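Local coordinates for GDP-mannose-dependent alpha-(1-6)-phosphatidylinositol monomannoside mannosyltransferase (Corynebacterium glutamicum, PDB 3OKP), which belongs to the GT-B glycosyltransferases, with two Rossmann-like domains, and holds guanosine-5'-diphosphate-alpha-D-mannose in this model, at residues 215-227 against 329-343. Numbering follows the deposited sequence.
Sequences SLIKAMPQVIAAR and SDVDKLSELLIELLD
Arg227, the first residue past its helix, curls toward Asp343 and Leu342 at the C-terminal end of helix 331-342, where one guanidinium nitrogen serves two acceptors. Its NH1 forms a salt bridge with OD1 of Asp343 at 3.0 Å, meeting that oxygen nearly along its C-O axis, and a weak hydrogen bond to Leu342 O, which lies in the guanidinium plane. A long, flexible chain suits this bridging place: bends at chi2 and chi3 bring the group into position, and a water that donates to Leu342 O also accepts a weak bond from NH2. The guanidinium and carboxylate planes are 23° apart, with OD1 tilted somewhat out of the former, and the carboxylate charge would help to fix the group.

Away from this polar end the helices pack at a crossing angle of -52°, their axes 8.4 Å apart. Such closeness suits the small residues at the crossing: Ala219 lets the CB of Ser335 come to 3.4 Å from Ala219 O, and its own methyl rests 3.9 Å from Leu334 CD2. One turn on, Val223, compact and branched at CB, fills a hole formed by Ser335, Leu338, Ile339 and Leu342 as a knob. Having CG1 anti to the backbone N turns that methyl to Leu342 CD1 and leaves CG2 to reach Leu338 CB at 3.9 Å. Ile339 CD1 meets the small methyl of Ala226 at 3.8 Å. At the other end, Val331 CG1 lies against Lys218 O and Ala219 CA.

This is helix-helix packing within a Rossmann-like domain of the GT-B fold. Leu216 and Leu338 reach inward to strand 275-278, which Leu342 also touches, while Leu216 and Met220 touch Leu232 of strand 231-235; helix 345-362 follows, its Arg348 bonding to Leu341 O and Leu342 O.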
ATOM      1  N   SER A 215      -5.894  20.056   4.339  1.00  9.34           N
ATOM      2  CA  SER A 215      -7.350  20.110   4.161  1.00  9.31           C
ATOM      3  C   SER A 215      -8.071  19.848   5.485  1.00  9.16           C
ATOM      4  O   SER A 215      -9.043  20.533   5.817  1.00  8.89           O
ATOM      5  CB  SER A 215      -7.803  19.095   3.109  1.00  9.20           C
ATOM      6  OG  SER A 215      -7.153  19.308   1.868  1.00  9.72           O
ATOM      7  N   LEU A 216      -7.579  18.856   6.230  1.00  8.88           N
ATOM      8  CA  LEU A 216      -8.093  18.514   7.559  1.00  9.01           C
ATOM      9  C   LEU A 216      -7.964  19.673   8.549  1.00  9.13           C
ATOM     10  O   LEU A 216      -8.919  19.997   9.266  1.00  9.11           O
ATOM     11  CB  LEU A 216      -7.373  17.268   8.099  1.00  8.79           C
ATOM     12  CG  LEU A 216      -8.079  15.909   8.254  1.00  9.54           C
ATOM     13  CD1 LEU A 216      -9.393  15.769   7.479  1.00  9.61           C
ATOM     14  CD2 LEU A 216      -7.129  14.748   7.943  1.00  8.54           C
ATOM     15  N   ILE A 217      -6.783  20.292   8.580  1.00  9.22           N
ATOM     16  CA  ILE A 217      -6.513  21.432   9.458  1.00  9.39           C
ATOM     17  C   ILE A 217      -7.445  22.611   9.145  1.00  9.74           C
ATOM     18  O   ILE A 217      -7.959  23.263  10.059  1.00  9.81           O
ATOM     19  CB  ILE A 217      -5.017  21.856   9.398  1.00  9.64           C
ATOM     20  CG1 ILE A 217      -4.146  20.828  10.138  1.00  9.39           C
ATOM     21  CG2 ILE A 217      -4.812  23.251   9.975  1.00  9.86           C
ATOM     22  CD1 ILE A 217      -2.661  20.887   9.785  1.00  9.60           C
ATOM     23  N   LYS A 218      -7.672  22.859   7.858  1.00  9.92           N
ATOM     24  CA  LYS A 218      -8.544  23.951   7.418  1.00 10.53           C
ATOM     25  C   LYS A 218     -10.018  23.695   7.741  1.00 10.17           C
ATOM     26  O   LYS A 218     -10.803  24.635   7.872  1.00 10.57           O
ATOM     27  CB  LYS A 218      -8.349  24.234   5.925  1.00 10.77           C
ATOM     28  CG  LYS A 218      -7.019  24.914   5.602  1.00 11.91           C
ATOM     29  CD  LYS A 218      -6.833  25.134   4.111  1.00 12.20           C
ATOM     30  CE  LYS A 218      -5.431  25.637   3.799  1.00 14.41           C
ATOM     31  NZ  LYS A 218      -5.292  26.030   2.363  1.00 15.89           N
ATOM     32  N   ALA A 219     -10.381  22.422   7.875  1.00  9.53           N
ATOM     33  CA  ALA A 219     -11.742  22.035   8.246  1.00  9.25           C
ATOM     34  C   ALA A 219     -11.982  22.078   9.761  1.00  9.06           C
ATOM     35  O   ALA A 219     -13.134  22.107  10.209  1.00  8.88           O
ATOM     36  CB  ALA A 219     -12.073  20.651   7.690  1.00  8.82           C
ATOM     37  N   MET A 220     -10.901  22.098  10.543  1.00  8.82           N
ATOM     38  CA  MET A 220     -11.015  22.028  12.007  1.00  8.79           C
ATOM     39  C   MET A 220     -11.819  23.147  12.712  1.00  9.11           C
ATOM     40  O   MET A 220     -12.592  22.842  13.616  1.00  9.01           O
ATOM     41  CB  MET A 220      -9.657  21.800  12.689  1.00  8.76           C
ATOM     42  CG  MET A 220      -9.145  20.355  12.603  1.00  8.56           C
ATOM     43  SD  MET A 220     -10.278  19.074  13.211  1.00  8.58           S
ATOM     44  CE  MET A 220     -10.140  19.297  14.983  1.00  8.25           C
ATOM     45  N   PRO A 221     -11.636  24.433  12.317  1.00  9.44           N
ATOM     46  CA  PRO A 221     -12.388  25.488  13.018  1.00  9.78           C
ATOM     47  C   PRO A 221     -13.891  25.209  13.160  1.00  9.79           C
ATOM     48  O   PRO A 221     -14.447  25.408  14.242  1.00  9.84           O
ATOM     49  CB  PRO A 221     -12.136  26.732  12.160  1.00 10.21           C
ATOM     50  CG  PRO A 221     -10.781  26.488  11.575  1.00 10.47           C
ATOM     51  CD  PRO A 221     -10.758  25.005  11.277  1.00  9.69           C
ATOM     52  N   GLN A 222     -14.536  24.741  12.092  1.00  9.65           N
ATOM     53  CA  GLN A 222     -15.963  24.395  12.168  1.00  9.79           C
ATOM     54  C   GLN A 222     -16.217  23.178  13.054  1.00  9.00           C
ATOM     55  O   GLN A 222     -17.183  23.160  13.819  1.00  9.03           O
ATOM     56  CB  GLN A 222     -16.565  24.187  10.777  1.00 10.05           C
ATOM     57  CG  GLN A 222     -16.915  25.483  10.060  1.00 11.95           C
ATOM     58  CD  GLN A 222     -17.467  25.240   8.671  1.00 14.38           C
ATOM     59  OE1 GLN A 222     -16.760  25.404   7.674  1.00 15.77           O
ATOM     60  NE2 GLN A 222     -18.727  24.831   8.595  1.00 14.93           N
ATOM     61  N   VAL A 223     -15.344  22.174  12.951  1.00  8.21           N
ATOM     62  CA  VAL A 223     -15.433  20.976  13.794  1.00  7.81           C
ATOM     63  C   VAL A 223     -15.335  21.359  15.273  1.00  7.81           C
ATOM     64  O   VAL A 223     -16.171  20.951  16.084  1.00  7.73           O
ATOM     65  CB  VAL A 223     -14.353  19.918  13.428  1.00  7.45           C
ATOM     66  CG1 VAL A 223     -14.431  18.708  14.359  1.00  7.37           C
ATOM     67  CG2 VAL A 223     -14.499  19.472  11.971  1.00  7.15           C
ATOM     68  N   ILE A 224     -14.324  22.161  15.604  1.00  7.93           N
ATOM     69  CA  ILE A 224     -14.080  22.617  16.976  1.00  8.22           C
ATOM     70  C   ILE A 224     -15.253  23.429  17.523  1.00  8.45           C
ATOM     71  O   ILE A 224     -15.620  23.281  18.688  1.00  8.46           O
ATOM     72  CB  ILE A 224     -12.761  23.439  17.078  1.00  8.38           C
ATOM     73  CG1 ILE A 224     -11.560  22.557  16.725  1.00  8.50           C
ATOM     74  CG2 ILE A 224     -12.586  24.038  18.480  1.00  8.59           C
ATOM     75  CD1 ILE A 224     -10.336  23.328  16.286  1.00  9.48           C
ATOM     76  N   ALA A 225     -15.840  24.283  16.685  1.00  8.70           N
ATOM     77  CA  ALA A 225     -16.985  25.091  17.106  1.00  9.15           C
ATOM     78  C   ALA A 225     -18.146  24.203  17.566  1.00  9.17           C
ATOM     79  O   ALA A 225     -18.771  24.472  18.593  1.00  9.20           O
ATOM     80  CB  ALA A 225     -17.424  26.034  15.989  1.00  9.44           C
ATOM     81  N   ALA A 226     -18.399  23.131  16.816  1.00  9.04           N
ATOM     82  CA  ALA A 226     -19.473  22.188  17.137  1.00  9.20           C
ATOM     83  C   ALA A 226     -19.104  21.262  18.299  1.00  9.09           C
ATOM     84  O   ALA A 226     -19.936  20.982  19.166  1.00  9.29           O
ATOM     85  CB  ALA A 226     -19.842  21.373  15.907  1.00  9.02           C
ATOM     86  N   ARG A 227     -17.857  20.793  18.300  1.00  8.70           N
ATOM     87  CA  ARG A 227     -17.354  19.869  19.315  1.00  8.58           C
ATOM     88  C   ARG A 227     -16.008  20.379  19.853  1.00  8.68           C
ATOM     89  O   ARG A 227     -14.951  19.973  19.363  1.00  8.49           O
ATOM     90  CB  ARG A 227     -17.204  18.456  18.731  1.00  8.04           C
ATOM     91  CG  ARG A 227     -18.492  17.837  18.149  1.00  8.27           C
ATOM     92  CD  ARG A 227     -19.553  17.554  19.223  1.00  8.44           C
ATOM     93  NE  ARG A 227     -19.064  16.628  20.246  1.00  8.84           N
ATOM     94  CZ  ARG A 227     -19.159  15.304  20.174  1.00  8.99           C
ATOM     95  NH1 ARG A 227     -19.733  14.728  19.124  1.00  8.14           N
ATOM     96  NH2 ARG A 227     -18.671  14.553  21.154  1.00  9.06           N
ATOM     97  N   SER A 329     -10.378  19.801  -0.496  1.00 14.82           N
ATOM     98  CA  SER A 329     -10.476  21.261  -0.596  1.00 15.26           C
ATOM     99  C   SER A 329     -11.874  21.818  -0.309  1.00 15.54           C
ATOM    100  O   SER A 329     -12.030  23.021  -0.077  1.00 15.76           O
ATOM    101  CB  SER A 329     -10.005  21.727  -1.975  1.00 15.60           C
ATOM    102  OG  SER A 329     -10.825  21.194  -2.997  1.00 15.71           O
ATOM    103  N   ASP A 330     -12.886  20.953  -0.337  1.00 15.41           N
ATOM    104  CA  ASP A 330     -14.240  21.356   0.032  1.00 15.66           C
ATOM    105  C   ASP A 330     -14.340  21.405   1.555  1.00 15.49           C
ATOM    106  O   ASP A 330     -14.735  20.427   2.196  1.00 15.17           O
ATOM    107  CB  ASP A 330     -15.282  20.403  -0.569  1.00 15.54           C
ATOM    108  CG  ASP A 330     -16.701  20.966  -0.527  1.00 15.51           C
ATOM    109  OD1 ASP A 330     -16.999  21.852   0.305  1.00 14.43           O
ATOM    110  OD2 ASP A 330     -17.534  20.502  -1.331  1.00 15.43           O
ATOM    111  N   VAL A 331     -13.972  22.557   2.115  1.00 15.93           N
ATOM    112  CA  VAL A 331     -13.881  22.757   3.565  1.00 15.87           C
ATOM    113  C   VAL A 331     -15.215  22.509   4.263  1.00 15.79           C
ATOM    114  O   VAL A 331     -15.268  21.784   5.263  1.00 15.52           O
ATOM    115  CB  VAL A 331     -13.369  24.182   3.929  1.00 16.35           C
ATOM    116  CG1 VAL A 331     -13.099  24.293   5.425  1.00 16.35           C
ATOM    117  CG2 VAL A 331     -12.111  24.530   3.142  1.00 16.67           C
ATOM    118  N   ASP A 332     -16.280  23.109   3.731  1.00 15.95           N
ATOM    119  CA  ASP A 332     -17.615  22.987   4.313  1.00 15.89           C
ATOM    120  C   ASP A 332     -18.110  21.544   4.370  1.00 15.12           C
ATOM    121  O   ASP A 332     -18.651  21.121   5.391  1.00 14.88           O
ATOM    122  CB  ASP A 332     -18.625  23.870   3.569  1.00 16.75           C
ATOM    123  CG  ASP A 332     -18.563  25.324   3.999  1.00 18.10           C
ATOM    124  OD1 ASP A 332     -17.788  25.655   4.925  1.00 19.71           O
ATOM    125  OD2 ASP A 332     -19.295  26.145   3.413  1.00 19.91           O
ATOM    126  N   LYS A 333     -17.917  20.796   3.285  1.00 14.33           N
ATOM    127  CA  LYS A 333     -18.374  19.405   3.228  1.00 13.74           C
ATOM    128  C   LYS A 333     -17.551  18.492   4.145  1.00 12.57           C
ATOM    129  O   LYS A 333     -18.113  17.643   4.843  1.00 12.14           O
ATOM    130  CB  LYS A 333     -18.382  18.883   1.786  1.00 13.99           C
ATOM    131  CG  LYS A 333     -18.950  17.469   1.608  1.00 15.21           C
ATOM    132  CD  LYS A 333     -20.443  17.385   1.918  1.00 17.64           C
ATOM    133  CE  LYS A 333     -20.955  15.959   1.739  1.00 18.74           C
ATOM    134  NZ  LYS A 333     -22.416  15.839   1.992  1.00 20.29           N
ATOM    135  N   LEU A 334     -16.232  18.680   4.143  1.00 11.61           N
ATOM    136  CA  LEU A 334     -15.337  17.897   4.994  1.00 10.93           C
ATOM    137  C   LEU A 334     -15.651  18.097   6.478  1.00 10.65           C
ATOM    138  O   LEU A 334     -15.752  17.126   7.229  1.00 10.12           O
ATOM    139  CB  LEU A 334     -13.864  18.222   4.696  1.00 10.67           C
ATOM    140  CG  LEU A 334     -12.754  17.490   5.467  1.00 10.62           C
ATOM    141  CD1 LEU A 334     -12.879  15.968   5.381  1.00  9.94           C
ATOM    142  CD2 LEU A 334     -11.388  17.938   4.968  1.00 10.50           C
ATOM    143  N   SER A 335     -15.815  19.352   6.895  1.00 10.76           N
ATOM    144  CA  SER A 335     -16.155  19.638   8.287  1.00 11.01           C
ATOM    145  C   SER A 335     -17.551  19.107   8.629  1.00 10.89           C
ATOM    146  O   SER A 335     -17.753  18.550   9.705  1.00 10.65           O
ATOM    147  CB  SER A 335     -16.015  21.130   8.610  1.00 11.24           C
ATOM    148  OG  SER A 335     -16.928  21.905   7.863  1.00 12.47           O
ATOM    149  N   GLU A 336     -18.491  19.257   7.694  1.00 11.19           N
ATOM    150  CA  GLU A 336     -19.861  18.750   7.849  1.00 11.50           C
ATOM    151  C   GLU A 336     -19.885  17.234   8.056  1.00 10.92           C
ATOM    152  O   GLU A 336     -20.548  16.739   8.974  1.00 10.67           O
ATOM    153  CB  GLU A 336     -20.715  19.137   6.636  1.00 11.86           C
ATOM    154  CG  GLU A 336     -22.188  18.761   6.742  1.00 12.84           C
ATOM    155  CD  GLU A 336     -22.992  19.232   5.543  1.00 13.70           C
ATOM    156  OE1 GLU A 336     -22.911  18.586   4.481  1.00 15.96           O
ATOM    157  OE2 GLU A 336     -23.712  20.246   5.666  1.00 16.12           O
ATOM    158  N   LEU A 337     -19.160  16.514   7.199  1.00 10.47           N
ATOM    159  CA  LEU A 337     -18.987  15.064   7.319  1.00 10.08           C
ATOM    160  C   LEU A 337     -18.385  14.651   8.661  1.00  9.42           C
ATOM    161  O   LEU A 337     -18.841  13.688   9.279  1.00  9.41           O
ATOM    162  CB  LEU A 337     -18.120  14.531   6.168  1.00 10.04           C
ATOM    163  CG  LEU A 337     -18.727  13.725   5.007  1.00 11.50           C
ATOM    164  CD1 LEU A 337     -20.234  13.905   4.839  1.00 12.16           C
ATOM    165  CD2 LEU A 337     -18.006  14.019   3.697  1.00 11.79           C
ATOM    166  N   LEU A 338     -17.362  15.378   9.105  1.00  8.75           N
ATOM    167  CA  LEU A 338     -16.714  15.090  10.387  1.00  8.15           C
ATOM    168  C   LEU A 338     -17.658  15.285  11.581  1.00  8.10           C
ATOM    169  O   LEU A 338     -17.765  14.401  12.431  1.00  7.96           O
ATOM    170  CB  LEU A 338     -15.423  15.905  10.548  1.00  7.85           C
ATOM    171  CG  LEU A 338     -14.227  15.425   9.711  1.00  7.47           C
ATOM    172  CD1 LEU A 338     -13.158  16.511   9.581  1.00  7.54           C
ATOM    173  CD2 LEU A 338     -13.628  14.135  10.280  1.00  6.75           C
ATOM    174  N   ILE A 339     -18.347  16.424  11.627  1.00  8.34           N
ATOM    175  CA  ILE A 339     -19.308  16.717  12.700  1.00  8.52           C
ATOM    176  C   ILE A 339     -20.470  15.714  12.702  1.00  9.08           C
ATOM    177  O   ILE A 339     -20.841  15.191  13.758  1.00  8.87           O
ATOM    178  CB  ILE A 339     -19.860  18.163  12.605  1.00  8.98           C
ATOM    179  CG1 ILE A 339     -18.730  19.191  12.773  1.00  8.62           C
ATOM    180  CG2 ILE A 339     -20.963  18.401  13.650  1.00  8.69           C
ATOM    181  CD1 ILE A 339     -19.071  20.578  12.223  1.00  8.76           C
ATOM    182  N   GLU A 340     -21.022  15.448  11.518  1.00  9.51           N
ATOM    183  CA  GLU A 340     -22.124  14.492  11.348  1.00 10.59           C
ATOM    184  C   GLU A 340     -21.773  13.107  11.910  1.00 10.41           C
ATOM    185  O   GLU A 340     -22.563  12.511  12.649  1.00 10.68           O
ATOM    186  CB  GLU A 340     -22.531  14.400   9.870  1.00 10.50           C
ATOM    187  CG  GLU A 340     -23.849  13.666   9.608  1.00 12.34           C
ATOM    188  CD  GLU A 340     -24.221  13.607   8.131  1.00 12.47           C
ATOM    189  OE1 GLU A 340     -23.327  13.719   7.265  1.00 14.48           O
ATOM    190  OE2 GLU A 340     -25.421  13.443   7.836  1.00 15.85           O
ATOM    191  N   LEU A 341     -20.582  12.614  11.574  1.00 10.25           N
ATOM    192  CA  LEU A 341     -20.120  11.314  12.061  1.00 10.31           C
ATOM    193  C   LEU A 341     -19.807  11.303  13.554  1.00 10.07           C
ATOM    194  O   LEU A 341     -20.178  10.362  14.256  1.00 10.22           O
ATOM    195  CB  LEU A 341     -18.913  10.821  11.256  1.00 10.12           C
ATOM    196  CG  LEU A 341     -19.167  10.190   9.887  1.00 11.10           C
ATOM    197  CD1 LEU A 341     -17.847   9.710   9.290  1.00 11.97           C
ATOM    198  CD2 LEU A 341     -20.170   9.037   9.973  1.00 11.99           C
ATOM    199  N   LEU A 342     -19.122  12.342  14.033  1.00  9.84           N
ATOM    200  CA  LEU A 342     -18.831  12.487  15.464  1.00  9.77           C
ATOM    201  C   LEU A 342     -20.102  12.561  16.319  1.00 10.12           C
ATOM    202  O   LEU A 342     -20.107  12.114  17.467  1.00 10.15           O
ATOM    203  CB  LEU A 342     -17.949  13.713  15.726  1.00  9.46           C
ATOM    204  CG  LEU A 342     -16.477  13.674  15.295  1.00  9.41           C
ATOM    205  CD1 LEU A 342     -15.849  15.058  15.434  1.00  8.57           C
ATOM    206  CD2 LEU A 342     -15.673  12.630  16.073  1.00  8.79           C
ATOM    207  N   ASP A 343     -21.169  13.119  15.747  1.00 10.42           N
ATOM    208  CA  ASP A 343     -22.455  13.274  16.443  1.00 11.01           C
ATOM    209  C   ASP A 343     -23.351  12.027  16.373  1.00 11.35           C
ATOM    210  O   ASP A 343     -24.417  11.996  16.994  1.00 11.79           O
ATOM    211  CB  ASP A 343     -23.216  14.497  15.903  1.00 11.04           C
ATOM    212  CG  ASP A 343     -22.614  15.827  16.356  1.00 11.13           C
ATOM    213  OD1 ASP A 343     -21.654  15.831  17.156  1.00  9.93           O
ATOM    214  OD2 ASP A 343     -23.115  16.883  15.908  1.00 11.18           O
TER
HETATM  215  O   HOH W   1     -17.810  11.886  19.363  1.00 26.22           O